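Local coordinates for protein EmGH1 (Erythrobacter marinus, PDB 5Z87) that probably hydrolyses terminal beta-glucosidic bonds of short glucosides, as a family 3 glycoside hydrolase, at residues F85-I89 against V115-S119; A105-M109 against F390-A396. All blocks are in the same frame, centred on the assembly; numbering follows the deposited sequence.

Contact 1 (F85-I89 against V115-S119); sequences FAHGI and VVSRS. With EDO (1,2-ethanediol), chain M.
In the N-terminal, TIM-barrel-type domain of this family 3 glycoside hydrolase, the turn that leads into strand 91-93 packs against the chain as it leaves helix 101-116. Phe-85 and Ala-86 are in a 3-10 segment, and Gly-88 N bonds back to Phe-85 O (2.9 Å). In 115-119, Arg-118 N and Ser-119 N both reach Val-115 O (3.0 and 3.3 Å). The nearest CA atoms are those of His-87 and Ser-119, 4.8 Å apart, yet no hydrogen bond crosses; Ala-86 O and Arg-118 O, both acceptors, lie 3.0 Å apart. Arg-118 supplies the main side-chain contact: with chi1 m and chi2 and chi3 t, its CD sits over a face of the Phe-85 ring (chi1 t), 4.0 Å from the centroid, a CH-pi contact, with Arg-118 NE 3.5 Å from Phe-85 CE2. Salt bridges to Glu-79 and Glu-114 hold the guanidinium there. The two segments flank a beta-alpha unit, strand 91-93 and helix 101-116, and meet on the N-terminal side of the parallel strands. Val-115 (chi1 t) bridges two apolar partners, CG2 at the Phe-85 ring edge (4.2 Å from CZ) and CG1 3.9 Å from Ile-89 CG2. Gly-88 has phi/psi 91/-154, where a CB would jam against the carbonyl of His-87 and come close to Ser-119 CB. At the outer surface, 1,2-ethanediol O1 donates to Ser-117 O (3.0 Å).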
ATOM      1  N   PHE A  85      31.003  17.532 -27.268  1.00 20.35           N
ATOM      2  CA  PHE A  85      30.193  18.502 -27.998  1.00 23.76           C
ATOM      3  C   PHE A  85      30.864  18.936 -29.300  1.00 25.25           C
ATOM      4  O   PHE A  85      30.196  19.488 -30.177  1.00 22.62           O
ATOM      5  CB  PHE A  85      29.901  19.719 -27.107  1.00 21.05           C
ATOM      6  CG  PHE A  85      28.884  20.673 -27.680  1.00 26.66           C
ATOM      7  CD1 PHE A  85      27.624  20.227 -28.063  1.00 22.13           C
ATOM      8  CD2 PHE A  85      29.188  22.019 -27.830  1.00 25.94           C
ATOM      9  CE1 PHE A  85      26.691  21.102 -28.592  1.00 23.01           C
ATOM     10  CE2 PHE A  85      28.263  22.904 -28.362  1.00 20.19           C
ATOM     11  CZ  PHE A  85      27.013  22.448 -28.748  1.00 22.09           C
ATOM     12  N   ALA A  86      32.158  18.671 -29.453  1.00 25.93           N
ATOM     13  CA  ALA A  86      32.802  18.855 -30.746  1.00 32.29           C
ATOM     14  C   ALA A  86      32.096  18.072 -31.849  1.00 26.80           C
ATOM     15  O   ALA A  86      32.196  18.445 -33.021  1.00 32.33           O
ATOM     16  CB  ALA A  86      34.278  18.445 -30.647  1.00 26.34           C
ATOM     17  N   HIS A  87      31.355  17.021 -31.499  1.00 26.70           N
ATOM     18  CA  HIS A  87      30.608  16.226 -32.467  1.00 25.72           C
ATOM     19  C   HIS A  87      29.105  16.458 -32.380  1.00 27.70           C
ATOM     20  O   HIS A  87      28.326  15.635 -32.867  1.00 25.62           O
ATOM     21  CB  HIS A  87      30.921  14.746 -32.282  1.00 21.47           C
ATOM     22  CG  HIS A  87      32.361  14.483 -31.991  1.00 32.70           C
ATOM     23  ND1 HIS A  87      33.356  14.698 -32.924  1.00 29.31           N
ATOM     24  CD2 HIS A  87      32.982  14.055 -30.866  1.00 32.52           C
ATOM     25  CE1 HIS A  87      34.526  14.397 -32.389  1.00 32.23           C
ATOM     26  NE2 HIS A  87      34.329  14.012 -31.139  1.00 38.82           N
ATOM     27  N   GLY A  88      28.677  17.561 -31.781  1.00 26.38           N
ATOM     28  CA  GLY A  88      27.248  17.772 -31.656  1.00 25.19           C
ATOM     29  C   GLY A  88      26.706  17.205 -30.358  1.00 23.61           C
ATOM     30  O   GLY A  88      27.444  17.084 -29.373  1.00 23.43           O
ATOM     31  N   ILE A  89      25.424  16.844 -30.344  1.00 18.40           N
ATOM     32  CA  ILE A  89      24.740  16.537 -29.095  1.00 24.69           C
ATOM     33  C   ILE A  89      23.469  15.774 -29.426  1.00 20.68           C
ATOM     34  O   ILE A  89      22.845  16.000 -30.465  1.00 18.57           O
ATOM     35  CB  ILE A  89      24.468  17.840 -28.291  1.00 23.69           C
ATOM     36  CG1 ILE A  89      24.142  17.537 -26.824  1.00 23.84           C
ATOM     37  CG2 ILE A  89      23.378  18.692 -28.941  1.00 17.33           C
ATOM     38  CD1 ILE A  89      24.386  18.718 -25.905  1.00 20.13           C
ATOM     39  N   VAL A 115      25.133  23.815 -32.992  1.00 22.20           N
ATOM     40  CA  VAL A 115      25.155  22.360 -32.955  1.00 23.71           C
ATOM     41  C   VAL A 115      25.475  21.810 -34.337  1.00 25.57           C
ATOM     42  O   VAL A 115      26.370  20.975 -34.508  1.00 24.54           O
ATOM     43  CB  VAL A 115      23.809  21.825 -32.435  1.00 17.84           C
ATOM     44  CG1 VAL A 115      23.766  20.310 -32.501  1.00 19.31           C
ATOM     45  CG2 VAL A 115      23.537  22.340 -31.024  1.00 23.47           C
ATOM     46  N   VAL A 116      24.745  22.283 -35.343  1.00 26.53           N
ATOM     47  CA  VAL A 116      24.866  21.749 -36.697  1.00 26.80           C
ATOM     48  C   VAL A 116      26.260  22.019 -37.257  1.00 29.87           C
ATOM     49  O   VAL A 116      26.829  21.193 -37.983  1.00 30.91           O
ATOM     50  CB  VAL A 116      23.747  22.347 -37.577  1.00 27.12           C
ATOM     51  CG1 VAL A 116      24.159  22.432 -39.048  1.00 25.63           C
ATOM     52  CG2 VAL A 116      22.454  21.531 -37.415  1.00 24.24           C
ATOM     53  N   SER A 117      26.848  23.160 -36.902  1.00 24.91           N
ATOM     54  CA  SER A 117      28.182  23.483 -37.389  1.00 22.98           C
ATOM     55  C   SER A 117      29.252  22.582 -36.796  1.00 27.88           C
ATOM     56  O   SER A 117      30.368  22.540 -37.320  1.00 29.92           O
ATOM     57  CB  SER A 117      28.521  24.932 -37.067  1.00 25.63           C
ATOM     58  OG  SER A 117      28.750  25.030 -35.675  1.00 30.96           O
ATOM     59  N   ARG A 118      28.947  21.883 -35.706  1.00 27.31           N
ATOM     60  CA  ARG A 118      29.918  20.995 -35.087  1.00 25.73           C
ATOM     61  C   ARG A 118      29.825  19.566 -35.607  1.00 29.53           C
ATOM     62  O   ARG A 118      30.846  18.878 -35.672  1.00 27.94           O
ATOM     63  CB  ARG A 118      29.753  21.017 -33.566  1.00 28.21           C
ATOM     64  CG  ARG A 118      30.486  22.181 -32.908  1.00 24.69           C
ATOM     65  CD  ARG A 118      29.841  22.604 -31.590  1.00 29.16           C
ATOM     66  NE  ARG A 118      30.742  23.459 -30.819  1.00 22.11           N
ATOM     67  CZ  ARG A 118      30.649  24.783 -30.767  1.00 28.76           C
ATOM     68  NH1 ARG A 118      31.521  25.481 -30.048  1.00 31.95           N
ATOM     69  NH2 ARG A 118      29.683  25.410 -31.428  1.00 25.43           N
ATOM     70  N   SER A 119      28.634  19.111 -35.993  1.00 28.02           N
ATOM     71  CA  SER A 119      28.464  17.767 -36.529  1.00 27.19           C
ATOM     72  C   SER A 119      28.972  17.675 -37.969  1.00 31.02           C
ATOM     73  O   SER A 119      28.523  18.419 -38.847  1.00 26.78           O
ATOM     74  CB  SER A 119      26.996  17.357 -36.475  1.00 25.80           C
ATOM     75  OG  SER A 119      26.791  16.113 -37.131  1.00 20.59           O
TER
HETATM   76  C1  EDO M 811      32.396  21.858 -40.126  1.00 42.15           C
HETATM   77  O1  EDO M 811      31.935  20.847 -39.217  1.00 37.31           O
HETATM   78  C2  EDO M 811      33.194  22.927 -39.386  1.00 45.44           C
HETATM   79  O2  EDO M 811      34.311  23.324 -40.192  1.00 43.79           O

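Contact 2 (A105-M109 against F390-A396)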
ATOM      1  N   ALA A 105      12.034  31.059 -30.315  1.00 21.79           N
ATOM      2  CA  ALA A 105      12.358  30.511 -31.627  1.00 28.62           C
ATOM      3  C   ALA A 105      13.724  30.978 -32.121  1.00 27.81           C
ATOM      4  O   ALA A 105      14.487  30.191 -32.689  1.00 28.71           O
ATOM      5  CB  ALA A 105      11.271  30.902 -32.621  1.00 23.68           C
ATOM      6  N   ARG A 106      14.053  32.254 -31.913  1.00 24.33           N
ATOM      7  CA  ARG A 106      15.336  32.751 -32.398  1.00 35.04           C
ATOM      8  C   ARG A 106      16.484  32.179 -31.583  1.00 31.08           C
ATOM      9  O   ARG A 106      17.541  31.858 -32.137  1.00 25.76           O
ATOM     10  CB  ARG A 106      15.360  34.284 -32.381  1.00 23.50           C
ATOM     11  CG  ARG A 106      14.553  34.910 -33.525  1.00 24.97           C
ATOM     12  CD  ARG A 106      14.705  36.440 -33.585  1.00 28.70           C
ATOM     13  NE  ARG A 106      14.016  37.112 -32.482  1.00 35.18           N
ATOM     14  CZ  ARG A 106      12.772  37.583 -32.549  1.00 38.69           C
ATOM     15  NH1 ARG A 106      12.076  37.471 -33.674  1.00 31.73           N
ATOM     16  NH2 ARG A 106      12.224  38.164 -31.487  1.00 35.39           N
ATOM     17  N   ALA A 107      16.296  32.030 -30.267  1.00 24.31           N
ATOM     18  CA  ALA A 107      17.389  31.521 -29.443  1.00 27.73           C
ATOM     19  C   ALA A 107      17.688  30.060 -29.765  1.00 28.70           C
ATOM     20  O   ALA A 107      18.847  29.633 -29.681  1.00 26.38           O
ATOM     21  CB  ALA A 107      17.071  31.712 -27.955  1.00 22.73           C
ATOM     22  N   VAL A 108      16.673  29.291 -30.169  1.00 19.93           N
ATOM     23  CA  VAL A 108      16.914  27.905 -30.553  1.00 28.74           C
ATOM     24  C   VAL A 108      17.615  27.842 -31.906  1.00 28.32           C
ATOM     25  O   VAL A 108      18.503  27.009 -32.122  1.00 24.78           O
ATOM     26  CB  VAL A 108      15.590  27.117 -30.561  1.00 23.96           C
ATOM     27  CG1 VAL A 108      15.804  25.728 -31.116  1.00 24.51           C
ATOM     28  CG2 VAL A 108      15.004  27.036 -29.161  1.00 27.07           C
ATOM     29  N   MET A 109      17.215  28.709 -32.842  1.00 27.29           N
ATOM     30  CA  MET A 109      17.887  28.760 -34.138  1.00 28.03           C
ATOM     31  C   MET A 109      19.379  29.006 -33.964  1.00 24.30           C
ATOM     32  O   MET A 109      20.206  28.234 -34.458  1.00 26.05           O
ATOM     33  CB  MET A 109      17.254  29.835 -35.008  1.00 21.15           C
ATOM     34  CG  MET A 109      15.943  29.384 -35.599  1.00 21.63           C
ATOM     35  SD  MET A 109      14.914  30.789 -35.953  1.00 30.50           S
ATOM     36  CE  MET A 109      15.611  31.356 -37.515  1.00 33.79           C
ATOM     37  N   PHE A 390      14.914  25.273 -38.126  1.00 25.85           N
ATOM     38  CA  PHE A 390      14.951  24.926 -36.711  1.00 29.83           C
ATOM     39  C   PHE A 390      13.697  25.389 -35.971  1.00 30.23           C
ATOM     40  O   PHE A 390      13.263  24.726 -35.022  1.00 30.91           O
ATOM     41  CB  PHE A 390      16.193  25.524 -36.061  1.00 28.75           C
ATOM     42  CG  PHE A 390      17.473  25.119 -36.721  1.00 32.71           C
ATOM     43  CD1 PHE A 390      17.696  23.796 -37.080  1.00 35.89           C
ATOM     44  CD2 PHE A 390      18.457  26.062 -36.990  1.00 27.04           C
ATOM     45  CE1 PHE A 390      18.887  23.417 -37.687  1.00 32.57           C
ATOM     46  CE2 PHE A 390      19.647  25.695 -37.592  1.00 26.35           C
ATOM     47  CZ  PHE A 390      19.864  24.369 -37.944  1.00 28.94           C
ATOM     48  N   ALA A 391      13.107  26.502 -36.389  1.00 28.52           N
ATOM     49  CA  ALA A 391      11.998  27.158 -35.695  1.00 23.92           C
ATOM     50  C   ALA A 391      11.393  28.181 -36.655  1.00 28.40           C
ATOM     51  O   ALA A 391      11.801  28.274 -37.818  1.00 31.37           O
ATOM     52  CB  ALA A 391      12.472  27.801 -34.394  1.00 27.68           C
ATOM     53  N   ASP A 392      10.430  28.961 -36.161  1.00 23.42           N
ATOM     54  CA  ASP A 392       9.667  29.900 -36.988  1.00 29.14           C
ATOM     55  C   ASP A 392       9.192  31.030 -36.097  1.00 32.77           C
ATOM     56  O   ASP A 392       8.062  31.010 -35.588  1.00 30.72           O
ATOM     57  CB  ASP A 392       8.478  29.229 -37.674  1.00 29.46           C
ATOM     58  CG  ASP A 392       7.796  30.139 -38.704  1.00 36.83           C
ATOM     59  OD1 ASP A 392       7.978  31.373 -38.647  1.00 29.99           O
ATOM     60  OD2 ASP A 392       7.070  29.614 -39.574  1.00 33.16           O
ATOM     61  N   PRO A 393      10.020  32.057 -35.907  1.00 32.57           N
ATOM     62  CA  PRO A 393       9.695  33.079 -34.898  1.00 27.98           C
ATOM     63  C   PRO A 393       8.361  33.771 -35.118  1.00 31.51           C
ATOM     64  O   PRO A 393       7.661  34.063 -34.141  1.00 36.40           O
ATOM     65  CB  PRO A 393      10.879  34.053 -35.007  1.00 30.19           C
ATOM     66  CG  PRO A 393      12.010  33.191 -35.511  1.00 25.28           C
ATOM     67  CD  PRO A 393      11.379  32.211 -36.452  1.00 22.97           C
ATOM     68  N   ALA A 394       7.973  34.025 -36.369  1.00 36.97           N
ATOM     69  CA  ALA A 394       6.774  34.827 -36.596  1.00 39.75           C
ATOM     70  C   ALA A 394       5.509  34.004 -36.396  1.00 30.46           C
ATOM     71  O   ALA A 394       4.531  34.497 -35.826  1.00 33.92           O
ATOM     72  CB  ALA A 394       6.802  35.454 -37.996  1.00 32.62           C
ATOM     73  N   LEU A 395       5.508  32.759 -36.868  1.00 35.70           N
ATOM     74  CA  LEU A 395       4.407  31.855 -36.561  1.00 35.48           C
ATOM     75  C   LEU A 395       4.293  31.620 -35.062  1.00 29.71           C
ATOM     76  O   LEU A 395       3.186  31.601 -34.515  1.00 34.08           O
ATOM     77  CB  LEU A 395       4.596  30.524 -37.288  1.00 33.93           C
ATOM     78  CG  LEU A 395       3.518  29.484 -36.977  1.00 37.58           C
ATOM     79  CD1 LEU A 395       2.148  30.010 -37.426  1.00 29.51           C
ATOM     80  CD2 LEU A 395       3.845  28.120 -37.609  1.00 26.64           C
ATOM     81  N   ALA A 396       5.426  31.429 -34.384  1.00 25.44           N
ATOM     82  CA  ALA A 396       5.413  31.270 -32.933  1.00 29.20           C
ATOM     83  C   ALA A 396       4.686  32.426 -32.254  1.00 35.72           C
ATOM     84  O   ALA A 396       4.011  32.233 -31.237  1.00 29.75           O
ATOM     85  CB  ALA A 396       6.845  31.164 -32.396  1.00 26.08           C
TER
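Small side chains let helix 101-116 lie close to the chain that enters helix 393-399: CA atoms are 4.9 Å apart at Ala-105 and Pro-393, and 5.5 Å at Met-109 and Phe-390. Ala-105 is the bump at one end. Its methyl sits in a hollow walled by Ala-391, Pro-393 and Ala-396, with CB 3.5 Å from Pro-393 CA, 3.8 Å from Ala-391 CB and 4.4 Å from Ala-396 CB. In return the Ala-391 methyl enters the gap between Ala-105 and Met-109, one helical turn apart, 3.6 Å from Ala-105 O and 4.0 Å from Met-109 CG. The Pro-393 ring is the second bump: its CG lies 3.7 Å from Arg-106 CG and 3.8 Å from Met-109 SD. Met-109 CG also meets Phe-390 CB at 3.9 Å. No hydrogen bond crosses, so the fit rests on shape. Asp-392 turns away and N-caps helix 393-399, OD1 accepting a weak bond from Leu-395 N (3.3 Å), while Arg-106 pairs with Asp-103. The contact thus ties a helix of the N-terminal domain to chain 281 residues on: Phe-390 runs on along helix 101-116 to Gln-112 and Val-116, while Leu-395 and Ala-396 rest on Ser-171 at the end of helix 155-171.

Overall arrangement
Both contacts use helix 101-116: contact 2 lies along its middle and contact 1 at its C-terminal end, with centres about 20 Å apart. They meet directly where Val-116 CG2 packs 3.9 Å from Phe-390 CZ, so Phe-390 of contact 2 touches the helix end whose Val-115 packs on 85-89. The segments alternate along the sequence, 85-89 and 105-109 coming before 115-119 and 390-396, so the two contacts cross along the chain. Contact 1 is local, bridging 25 residues, whereas contact 2 spans 280. Both lie away from the pocket that holds dithiothreitol and from the magnesium site at Asp-713 and Ile-715.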